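Long-range contacts in benzyl alcohol dehydrogenase (Acinetobacter calcoaceticus, PDB 1F8F), which catalyses the NAD-dependent oxidation of benzyl alcohol to benzaldehyde, as a zinc-containing member of the medium-chain alcohol dehydrogenases: residues L171-Q176 with V314-G319; A199-L204 with T363-I368; A206-K211 with G335-D340. All blocks are in the same frame, centred on the assembly; numbering follows the deposited sequence.

Contact 1: residues L171-Q176 with V314-G319; sequences LGCGIQ and VVEGSG. With ZN (zinc ion), chain B; NAD (nicotinamide-adenine-dinucleotide), chain F.
Glu316 reaches over to Cys173 and Gln176 with its carboxylate, beside the zinc ion and the nicotinamide of NAD. Its CG stands anti to the carbonyl carbon, and a bend at chi2 (-88°) turns CD away from full extension. Of the two carboxylate oxygens, OE2 lies 3.6 Å from Cys173 SG, a van der Waals approach, while OE1 rests against the backbone at Cys173 CA. A nearby carboxylate would be expected to add to the negative field around the metal site. Cys173 SG, anti to its own backbone N, binds zinc at 2.2 Å, and Cys44 and His65 are further ligands.

Gln176 comes in across Glu316, its amide plane turned 77° from the carboxylate. Gln176 NE2 is 3.6 Å from Glu316 OE1, too long to count as a hydrogen bond; it gives a weak hydrogen bond to Gly172 O, and another joins it to Ser90 OG. Gly317 suits its place, for its phi is positive and a beta carbon would run into Gln176 O, which sits 3.8 Å from Gly317 CA.

The backbone of 314-319 also reads the carboxamide of NAD: Glu316 N donates to O7N at 2.7 Å, and Val314 O accepts from N7N. Near the centre of the chain, the start of helix 174-186, N-capped by Cys173, thus meets the loop between Rossmann strand 310-313 and helix 321-333, where Gln176 also packs on Pro321 and Ile325.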
loop_
_atom_site.group_PDB
_atom_site.type_symbol
_atom_site.label_atom_id
_atom_site.label_comp_id
_atom_site.label_asym_id
_atom_site.label_seq_id
_atom_site.Cartn_x
_atom_site.Cartn_y
_atom_site.Cartn_z
ATOM N N LEU A 171 -23.934 11.950 -9.857
ATOM C CA LEU A 171 -22.878 11.562 -8.947
ATOM C C LEU A 171 -23.127 10.139 -8.464
ATOM O O LEU A 171 -22.182 9.464 -8.046
ATOM C CB LEU A 171 -22.687 12.505 -7.750
ATOM C CG LEU A 171 -22.266 13.963 -8.011
ATOM C CD1 LEU A 171 -22.380 14.788 -6.730
ATOM C CD2 LEU A 171 -20.865 14.035 -8.493
ATOM N N GLY A 172 -24.361 9.635 -8.420
ATOM C CA GLY A 172 -24.577 8.226 -7.967
ATOM C C GLY A 172 -24.112 7.159 -8.967
ATOM O O GLY A 172 -24.284 5.951 -8.707
ATOM N N CYS A 173 -23.594 7.515 -10.150
ATOM C CA CYS A 173 -23.100 6.581 -11.110
ATOM C C CYS A 173 -21.967 7.110 -11.995
ATOM O O CYS A 173 -20.803 6.830 -11.705
ATOM C CB CYS A 173 -24.119 5.999 -12.106
ATOM S SG CYS A 173 -23.424 4.658 -13.133
ATOM N N GLY A 174 -22.281 7.707 -13.153
ATOM C CA GLY A 174 -21.192 8.085 -14.078
ATOM C C GLY A 174 -20.082 9.007 -13.574
ATOM O O GLY A 174 -18.903 8.810 -13.961
ATOM N N ILE A 175 -20.367 10.042 -12.791
ATOM C CA ILE A 175 -19.346 10.950 -12.275
ATOM C C ILE A 175 -18.448 10.292 -11.225
ATOM O O ILE A 175 -17.237 10.371 -11.351
ATOM C CB ILE A 175 -19.957 12.261 -11.768
ATOM C CG1 ILE A 175 -21.109 12.736 -12.680
ATOM C CG2 ILE A 175 -18.894 13.373 -11.661
ATOM C CD1 ILE A 175 -20.740 13.064 -14.122
ATOM N N GLN A 176 -19.003 9.491 -10.284
ATOM C CA GLN A 176 -18.248 8.758 -9.291
ATOM C C GLN A 176 -17.415 7.683 -9.975
ATOM O O GLN A 176 -16.297 7.368 -9.528
ATOM C CB GLN A 176 -19.045 8.148 -8.131
ATOM C CG GLN A 176 -19.920 6.919 -8.332
ATOM C CD GLN A 176 -20.564 6.453 -7.030
ATOM O OE1 GLN A 176 -20.123 6.911 -5.971
ATOM N NE2 GLN A 176 -21.600 5.613 -6.978
ATOM N N VAL A 314 -12.537 -2.213 -12.966
ATOM C CA VAL A 314 -13.109 -1.318 -11.962
ATOM C C VAL A 314 -14.630 -1.121 -12.096
ATOM O O VAL A 314 -15.094 -0.703 -13.162
ATOM C CB VAL A 314 -12.466 0.081 -12.060
ATOM C CG1 VAL A 314 -13.219 1.107 -11.217
ATOM C CG2 VAL A 314 -10.993 0.112 -11.650
ATOM N N VAL A 315 -15.376 -1.291 -11.022
ATOM C CA VAL A 315 -16.831 -1.077 -10.949
ATOM C C VAL A 315 -17.127 0.160 -10.102
ATOM O O VAL A 315 -16.640 0.297 -8.973
ATOM C CB VAL A 315 -17.599 -2.253 -10.264
ATOM C CG1 VAL A 315 -19.127 -2.117 -10.278
ATOM C CG2 VAL A 315 -17.252 -3.594 -10.890
ATOM N N GLU A 316 -17.882 1.116 -10.650
ATOM C CA GLU A 316 -18.317 2.308 -9.981
ATOM C C GLU A 316 -17.224 3.056 -9.237
ATOM O O GLU A 316 -17.489 3.794 -8.270
ATOM C CB GLU A 316 -19.454 1.965 -8.978
ATOM C CG GLU A 316 -20.640 1.301 -9.652
ATOM C CD GLU A 316 -21.627 2.364 -10.176
ATOM O OE1 GLU A 316 -21.498 3.580 -9.904
ATOM O OE2 GLU A 316 -22.558 1.977 -10.872
ATOM N N GLY A 317 -15.998 3.061 -9.766
ATOM C CA GLY A 317 -14.910 3.840 -9.215
ATOM C C GLY A 317 -14.297 3.222 -7.967
ATOM O O GLY A 317 -13.427 3.893 -7.371
ATOM N N SER A 318 -14.612 2.015 -7.566
ATOM C CA SER A 318 -14.102 1.416 -6.335
ATOM C C SER A 318 -14.226 2.218 -5.050
ATOM O O SER A 318 -13.458 1.885 -4.133
ATOM C CB SER A 318 -12.624 1.032 -6.550
ATOM O OG SER A 318 -12.543 0.237 -7.743
ATOM N N GLY A 319 -15.088 3.211 -4.773
ATOM C CA GLY A 319 -14.878 3.725 -3.371
ATOM C C GLY A 319 -15.978 3.181 -2.458
ATOM O O GLY A 319 -16.559 2.125 -2.638
HETATM ZN ZN ZN B . -24.498 4.150 -14.942
HETATM P PA NAD F . -20.611 8.107 -23.468
HETATM O O1A NAD F . -21.015 9.433 -22.903
HETATM O O2A NAD F . -21.352 7.604 -24.633
HETATM O O5B NAD F . -19.038 8.048 -23.669
HETATM C C5B NAD F . -18.186 7.104 -24.363
HETATM C C4B NAD F . -17.336 7.807 -25.412
HETATM O O4B NAD F . -16.591 6.798 -26.174
HETATM C C3B NAD F . -18.077 8.662 -26.455
HETATM O O3B NAD F . -17.742 10.039 -26.350
HETATM C C2B NAD F . -17.634 8.142 -27.821
HETATM O O2B NAD F . -17.338 9.153 -28.793
HETATM C C1B NAD F . -16.361 7.360 -27.453
HETATM N N9A NAD F . -16.013 6.290 -28.381
HETATM C C8A NAD F . -16.781 5.242 -28.818
HETATM N N7A NAD F . -16.136 4.443 -29.670
HETATM C C5A NAD F . -14.888 5.029 -29.793
HETATM C C6A NAD F . -13.747 4.686 -30.542
HETATM N N6A NAD F . -13.640 3.625 -31.337
HETATM N N1A NAD F . -12.656 5.484 -30.419
HETATM C C2A NAD F . -12.729 6.583 -29.605
HETATM N N3A NAD F . -13.729 6.979 -28.875
HETATM C C4A NAD F . -14.791 6.166 -29.017
HETATM O O3 NAD F . -20.762 7.046 -22.239
HETATM P PN NAD F . -20.410 7.322 -20.708
HETATM O O1N NAD F . -19.174 8.118 -20.589
HETATM O O2N NAD F . -21.573 7.931 -20.048
HETATM O O5D NAD F . -20.197 5.782 -20.226
HETATM C C5D NAD F . -18.954 5.126 -20.526
HETATM C C4D NAD F . -18.991 3.642 -20.462
HETATM O O4D NAD F . -18.772 3.131 -19.108
HETATM C C3D NAD F . -20.139 2.817 -21.055
HETATM O O3D NAD F . -19.615 1.542 -21.474
HETATM C C2D NAD F . -20.966 2.566 -19.787
HETATM O O2D NAD F . -21.963 1.565 -19.925
HETATM C C1D NAD F . -19.785 2.132 -18.905
HETATM N N1N NAD F . -20.130 2.252 -17.493
HETATM C C2N NAD F . -19.426 1.462 -16.643
HETATM C C3N NAD F . -19.674 1.575 -15.288
HETATM C C7N NAD F . -18.908 0.730 -14.210
HETATM O O7N NAD F . -19.204 0.860 -13.023
HETATM N N7N NAD F . -17.933 -0.110 -14.711
HETATM C C4N NAD F . -20.618 2.522 -14.793
HETATM C C5N NAD F . -20.794 3.593 -15.697
HETATM C C6N NAD F . -20.596 3.534 -17.060
#

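Contact 2: residues A199-L204 with T363-I368; sequences AGAVGL and TLKPII. With NAD (nicotinamide-adenine-dinucleotide), chain F.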
loop_
_atom_site.group_PDB
_atom_site.type_symbol
_atom_site.label_atom_id
_atom_site.label_comp_id
_atom_site.label_asym_id
_atom_site.label_seq_id
_atom_site.Cartn_x
_atom_site.Cartn_y
_atom_site.Cartn_z
ATOM N N ALA A 199 -13.983 10.304 -24.519
ATOM C CA ALA A 199 -14.200 11.578 -23.867
ATOM C C ALA A 199 -15.678 11.894 -23.659
ATOM O O ALA A 199 -16.101 13.034 -23.906
ATOM C CB ALA A 199 -13.572 12.728 -24.681
ATOM N N GLY A 200 -16.409 10.979 -23.085
ATOM C CA GLY A 200 -17.824 11.055 -22.776
ATOM C C GLY A 200 -17.947 11.575 -21.350
ATOM O O GLY A 200 -16.914 12.025 -20.849
ATOM N N ALA A 201 -19.065 11.484 -20.655
ATOM C CA ALA A 201 -19.127 11.919 -19.269
ATOM C C ALA A 201 -18.228 11.137 -18.275
ATOM O O ALA A 201 -17.843 11.717 -17.264
ATOM C CB ALA A 201 -20.564 11.789 -18.815
ATOM N N VAL A 202 -18.039 9.838 -18.452
ATOM C CA VAL A 202 -17.183 9.058 -17.589
ATOM C C VAL A 202 -15.730 9.531 -17.761
ATOM O O VAL A 202 -15.063 9.926 -16.813
ATOM C CB VAL A 202 -17.262 7.539 -17.879
ATOM C CG1 VAL A 202 -16.180 6.798 -17.058
ATOM C CG2 VAL A 202 -18.624 6.897 -17.579
ATOM N N GLY A 203 -15.207 9.574 -18.981
ATOM C CA GLY A 203 -13.832 9.993 -19.250
ATOM C C GLY A 203 -13.469 11.386 -18.757
ATOM O O GLY A 203 -12.389 11.691 -18.166
ATOM N N LEU A 204 -14.380 12.319 -18.995
ATOM C CA LEU A 204 -14.192 13.732 -18.672
ATOM C C LEU A 204 -14.317 13.904 -17.185
ATOM O O LEU A 204 -13.598 14.734 -16.668
ATOM C CB LEU A 204 -15.129 14.619 -19.501
ATOM C CG LEU A 204 -14.941 14.866 -20.976
ATOM C CD1 LEU A 204 -15.965 15.942 -21.481
ATOM C CD2 LEU A 204 -13.558 15.416 -21.320
ATOM N N THR A 363 -24.896 15.454 -26.467
ATOM C CA THR A 363 -25.141 15.626 -25.034
ATOM C C THR A 363 -24.298 14.622 -24.255
ATOM O O THR A 363 -24.547 13.406 -24.382
ATOM C CB THR A 363 -26.627 15.424 -24.692
ATOM O OG1 THR A 363 -27.383 16.505 -25.275
ATOM C CG2 THR A 363 -26.908 15.404 -23.207
ATOM N N LEU A 364 -23.461 15.182 -23.390
ATOM C CA LEU A 364 -22.557 14.414 -22.549
ATOM C C LEU A 364 -23.310 13.710 -21.414
ATOM O O LEU A 364 -23.192 12.507 -21.259
ATOM C CB LEU A 364 -21.439 15.229 -21.914
ATOM C CG LEU A 364 -20.178 15.602 -22.685
ATOM C CD1 LEU A 364 -19.271 14.385 -22.838
ATOM C CD2 LEU A 364 -20.500 16.182 -24.059
ATOM N N LYS A 365 -24.037 14.481 -20.635
ATOM C CA LYS A 365 -24.833 13.971 -19.522
ATOM C C LYS A 365 -26.225 14.590 -19.422
ATOM O O LYS A 365 -26.415 15.586 -18.727
ATOM C CB LYS A 365 -24.049 14.171 -18.185
ATOM C CG LYS A 365 -24.821 13.886 -16.918
ATOM C CD LYS A 365 -25.326 12.430 -16.876
ATOM C CE LYS A 365 -24.191 11.416 -16.834
ATOM N NZ LYS A 365 -24.697 9.991 -16.864
ATOM N N PRO A 366 -27.239 13.927 -19.921
ATOM C CA PRO A 366 -28.643 14.384 -19.753
ATOM C C PRO A 366 -29.143 14.212 -18.340
ATOM O O PRO A 366 -28.709 13.316 -17.591
ATOM C CB PRO A 366 -29.424 13.535 -20.729
ATOM C CG PRO A 366 -28.467 12.616 -21.459
ATOM C CD PRO A 366 -27.165 12.642 -20.674
ATOM N N ILE A 367 -30.061 15.035 -17.860
ATOM C CA ILE A 367 -30.741 15.042 -16.578
ATOM C C ILE A 367 -32.239 15.291 -16.775
ATOM O O ILE A 367 -32.655 16.236 -17.457
ATOM C CB ILE A 367 -30.227 16.010 -15.522
ATOM C CG1 ILE A 367 -28.722 15.836 -15.248
ATOM C CG2 ILE A 367 -30.996 15.741 -14.212
ATOM C CD1 ILE A 367 -28.140 16.616 -14.083
ATOM N N ILE A 368 -33.033 14.239 -16.563
ATOM C CA ILE A 368 -34.483 14.295 -16.725
ATOM C C ILE A 368 -35.062 15.013 -15.517
ATOM O O ILE A 368 -35.029 14.497 -14.380
ATOM C CB ILE A 368 -35.084 12.869 -16.933
ATOM C CG1 ILE A 368 -34.414 12.124 -18.052
ATOM C CG2 ILE A 368 -36.580 12.981 -17.315
ATOM C CD1 ILE A 368 -33.340 11.100 -17.902
HETATM P PA NAD F . -20.611 8.107 -23.468
HETATM O O1A NAD F . -21.015 9.433 -22.903
HETATM O O2A NAD F . -21.352 7.604 -24.633
HETATM O O5B NAD F . -19.038 8.048 -23.669
HETATM C C5B NAD F . -18.186 7.104 -24.363
HETATM C C4B NAD F . -17.336 7.807 -25.412
HETATM O O4B NAD F . -16.591 6.798 -26.174
HETATM C C3B NAD F . -18.077 8.662 -26.455
HETATM O O3B NAD F . -17.742 10.039 -26.350
HETATM C C2B NAD F . -17.634 8.142 -27.821
HETATM O O2B NAD F . -17.338 9.153 -28.793
HETATM C C1B NAD F . -16.361 7.360 -27.453
HETATM N N9A NAD F . -16.013 6.290 -28.381
HETATM C C8A NAD F . -16.781 5.242 -28.818
HETATM N N7A NAD F . -16.136 4.443 -29.670
HETATM C C5A NAD F . -14.888 5.029 -29.793
HETATM C C6A NAD F . -13.747 4.686 -30.542
HETATM N N6A NAD F . -13.640 3.625 -31.337
HETATM N N1A NAD F . -12.656 5.484 -30.419
HETATM C C2A NAD F . -12.729 6.583 -29.605
HETATM N N3A NAD F . -13.729 6.979 -28.875
HETATM C C4A NAD F . -14.791 6.166 -29.017
HETATM O O3 NAD F . -20.762 7.046 -22.239
HETATM P PN NAD F . -20.410 7.322 -20.708
HETATM O O1N NAD F . -19.174 8.118 -20.589
HETATM O O2N NAD F . -21.573 7.931 -20.048
HETATM O O5D NAD F . -20.197 5.782 -20.226
HETATM C C5D NAD F . -18.954 5.126 -20.526
HETATM C C4D NAD F . -18.991 3.642 -20.462
HETATM O O4D NAD F . -18.772 3.131 -19.108
HETATM C C3D NAD F . -20.139 2.817 -21.055
HETATM O O3D NAD F . -19.615 1.542 -21.474
HETATM C C2D NAD F . -20.966 2.566 -19.787
HETATM O O2D NAD F . -21.963 1.565 -19.925
HETATM C C1D NAD F . -19.785 2.132 -18.905
HETATM N N1N NAD F . -20.130 2.252 -17.493
HETATM C C2N NAD F . -19.426 1.462 -16.643
HETATM C C3N NAD F . -19.674 1.575 -15.288
HETATM C C7N NAD F . -18.908 0.730 -14.210
HETATM O O7N NAD F . -19.204 0.860 -13.023
HETATM N N7N NAD F . -17.933 -0.110 -14.711
HETATM C C4N NAD F . -20.618 2.522 -14.793
HETATM C C5N NAD F . -20.794 3.593 -15.697
HETATM C C6N NAD F . -20.596 3.534 -17.060
#
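Leu364 lays its CD1 methyl against the turn that leads into helix 201-213, 3.4 Å from Gly200 C and 3.6 Å from Ala199 O. The same methyl meets Leu204 CD1 at 3.9 Å, the two leucine side chains crossing at about a right angle. A bent branch fits here: with chi1 at -81° CG lies anti to the carbonyl carbon, and chi2 near -74° places CD1 on the turn. Ala201 directs its small CB at the other segment, where it finds Leu364 O at 3.7 Å and Lys365 CE a little farther off; a methyl lets the strand's start come close to the helix.

Gly200 is the N-cap of the helix. A beta carbon there would collide with NAD O5B, so glycine leaves the pyrophosphate room, as expected for the glycine-rich GxGxxG turn of a Rossmann fold. From the first helical turn Val202 N donates to NAD O1N over 3.0 Å in a nearly straight bond (167°), and Val202 CG2 packs on the same phosphate oxygen.

Farther out, Leu204 is backed by Leu230, Ala231 and Leu234 of helix 225-234, and Leu364 also touches Arg227, whose guanidinium binds NAD. Lys365, bent at chi2 and chi3, passes its aliphatic part by Ala201 and sends NZ to Met43 O and to a salt bridge with Glu66, while its strand 365-369 pairs with 343-347 and 33-42.

Between the two segments the touching is by methyl groups, on each other and on backbone atoms, with no polar bond. That leaves the backbone N-H of Val202 to hold the phosphate of NAD, where the helix dipole probably adds favourable charge.

Contact 3: residues A206-K211 with G335-D340; sequences ALLAAK and GKFPFD
With chi1 at -68°, Leu208 CG lies anti to the carbonyl carbon, on a side chain that leaves helix 201-213 toward 335-340; Phe337 has CG anti to its backbone N (chi1 175°), and the ring beyond it lies against the helix. Leu208 CB lies 3.8 Å from both Phe337 CD1 and CE1, approaching the ring obliquely. One residue on, Ala209 N stands at the ring edge, near its plane, 4.3 Å from Phe337 CE1. Chi2 of Leu208 is extended (-177°) and sets CD1 3.8 Å from both Pro338 C and Phe339 N, with CD2 4.0 Å from Pro338 CD. The two methyls of the leucine thus meet Pro338 CD, and CD1 also the peptide that follows.

The receiving loop is shaped by turns. Gly335 closes helix 321-333 in a Schellman motif, whose positive phi calls for glycine, and Pro338 is the centre of an inverse gamma turn before strand 343-347. Helix 201-213 opposite is the first of the Rossmann fold, the one that follows strand 193-197, and it is here at its middle turns, well away from the coenzyme.

Polar backbone atoms are joined by one water, which donates to Leu208 O at 3.0 Å and to Lys336 O at 2.7 Å. Phe337 packs further on Ile175 of helix 174-186 and Leu331 of helix 321-333, while Phe339 meets Tyr332 edge-to-face.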
loop_
_atom_site.group_PDB
_atom_site.type_symbol
_atom_site.label_atom_id
_atom_site.label_comp_id
_atom_site.label_asym_id
_atom_site.label_seq_id
_atom_site.Cartn_x
_atom_site.Cartn_y
_atom_site.Cartn_z
ATOM N N ALA A 206 -13.115 11.659 -15.099
ATOM C CA ALA A 206 -11.770 11.162 -14.741
ATOM C C ALA A 206 -10.721 12.210 -15.044
ATOM O O ALA A 206 -9.727 12.282 -14.321
ATOM C CB ALA A 206 -11.447 9.854 -15.506
ATOM N N LEU A 207 -10.929 12.901 -16.203
ATOM C CA LEU A 207 -9.955 13.935 -16.560
ATOM C C LEU A 207 -9.965 15.051 -15.490
ATOM O O LEU A 207 -8.895 15.444 -15.050
ATOM C CB LEU A 207 -10.197 14.523 -17.942
ATOM C CG LEU A 207 -9.253 15.694 -18.281
ATOM C CD1 LEU A 207 -8.735 15.438 -19.685
ATOM C CD2 LEU A 207 -9.948 17.030 -18.074
ATOM N N LEU A 208 -11.137 15.512 -15.073
ATOM C CA LEU A 208 -11.287 16.498 -14.020
ATOM C C LEU A 208 -10.668 15.997 -12.693
ATOM O O LEU A 208 -9.975 16.742 -11.999
ATOM C CB LEU A 208 -12.754 16.894 -13.748
ATOM C CG LEU A 208 -13.494 17.686 -14.837
ATOM C CD1 LEU A 208 -14.895 18.056 -14.373
ATOM C CD2 LEU A 208 -12.741 18.952 -15.221
ATOM N N ALA A 209 -10.756 14.742 -12.321
ATOM C CA ALA A 209 -10.165 14.180 -11.120
ATOM C C ALA A 209 -8.656 14.051 -11.190
ATOM O O ALA A 209 -8.026 14.201 -10.151
ATOM C CB ALA A 209 -10.768 12.809 -10.777
ATOM N N ALA A 210 -8.051 13.807 -12.356
ATOM C CA ALA A 210 -6.598 13.732 -12.489
ATOM C C ALA A 210 -6.025 15.158 -12.325
ATOM O O ALA A 210 -4.900 15.358 -11.863
ATOM C CB ALA A 210 -6.194 13.253 -13.875
ATOM N N LYS A 211 -6.863 16.130 -12.642
ATOM C CA LYS A 211 -6.435 17.514 -12.461
ATOM C C LYS A 211 -6.293 17.713 -10.938
ATOM O O LYS A 211 -5.289 18.271 -10.495
ATOM C CB LYS A 211 -7.215 18.749 -13.032
ATOM C CG LYS A 211 -7.633 18.647 -14.482
ATOM C CD LYS A 211 -8.555 19.778 -14.905
ATOM C CE LYS A 211 -7.817 21.089 -15.112
ATOM N NZ LYS A 211 -8.764 22.221 -15.321
ATOM N N GLY A 335 -14.896 25.009 -6.300
ATOM C CA GLY A 335 -14.476 25.384 -7.625
ATOM C C GLY A 335 -13.390 24.498 -8.192
ATOM O O GLY A 335 -12.811 24.777 -9.246
ATOM N N LYS A 336 -13.114 23.349 -7.597
ATOM C CA LYS A 336 -12.067 22.436 -8.116
ATOM C C LYS A 336 -12.602 21.268 -8.919
ATOM O O LYS A 336 -11.828 20.402 -9.320
ATOM C CB LYS A 336 -11.274 21.968 -6.883
ATOM C CG LYS A 336 -10.607 23.114 -6.139
ATOM C CD LYS A 336 -9.818 22.704 -4.941
ATOM C CE LYS A 336 -10.442 22.992 -3.575
ATOM N NZ LYS A 336 -9.850 22.087 -2.526
ATOM N N PHE A 337 -13.921 21.128 -9.153
ATOM C CA PHE A 337 -14.363 19.951 -9.941
ATOM C C PHE A 337 -15.675 20.310 -10.596
ATOM O O PHE A 337 -16.758 20.105 -10.012
ATOM C CB PHE A 337 -14.440 18.774 -8.954
ATOM C CG PHE A 337 -14.972 17.489 -9.455
ATOM C CD1 PHE A 337 -14.198 16.691 -10.283
ATOM C CD2 PHE A 337 -16.259 17.103 -9.130
ATOM C CE1 PHE A 337 -14.712 15.487 -10.765
ATOM C CE2 PHE A 337 -16.739 15.890 -9.611
ATOM C CZ PHE A 337 -15.984 15.072 -10.418
ATOM N N PRO A 338 -15.566 21.012 -11.733
ATOM C CA PRO A 338 -16.748 21.573 -12.390
ATOM C C PRO A 338 -17.471 20.619 -13.289
ATOM O O PRO A 338 -17.665 20.866 -14.469
ATOM C CB PRO A 338 -16.109 22.812 -13.032
ATOM C CG PRO A 338 -14.770 22.336 -13.507
ATOM C CD PRO A 338 -14.317 21.405 -12.428
ATOM N N PHE A 339 -18.030 19.519 -12.768
ATOM C CA PHE A 339 -18.761 18.506 -13.509
ATOM C C PHE A 339 -20.070 19.065 -14.052
ATOM O O PHE A 339 -20.580 18.457 -14.982
ATOM C CB PHE A 339 -19.082 17.206 -12.733
ATOM C CG PHE A 339 -20.221 17.400 -11.764
ATOM C CD1 PHE A 339 -19.992 18.057 -10.554
ATOM C CD2 PHE A 339 -21.506 17.017 -12.064
ATOM C CE1 PHE A 339 -20.977 18.303 -9.629
ATOM C CE2 PHE A 339 -22.535 17.276 -11.172
ATOM C CZ PHE A 339 -22.269 17.896 -9.955
ATOM N N ASP A 340 -20.616 20.159 -13.522
ATOM C CA ASP A 340 -21.775 20.807 -14.098
ATOM C C ASP A 340 -21.578 21.193 -15.569
ATOM O O ASP A 340 -22.544 21.462 -16.284
ATOM C CB ASP A 340 -22.201 22.064 -13.345
ATOM C CG ASP A 340 -21.229 23.205 -13.277
ATOM O OD1 ASP A 340 -20.003 23.076 -13.430
ATOM O OD2 ASP A 340 -21.714 24.339 -13.099
HETATM O O HOH W 1 -11.087 19.488 -11.786
#

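From the N terminus, the chain first reaches 171-176, where helix 174-186 starts, then 199-204 and 206-211 on helix 201-213. Contact 1 closes its loop when the chain returns at 314-319 after the last Rossmann strand; contact 3 closes at 335-340, and contact 2 at 363-368, so contact 3 is nested within contact 2. Contact 1 crosses both. Contacts 1 and 2 share NAD and meet where Gly174 O packs on Val202 CG2; contacts 1 and 3 meet through Ile175 on Phe337 and Phe339. Together they tie helix 201-213 to strand 365-369 and the loop after helix 321-333, and zinc-binding 171-176 to the loop after strand 310-313.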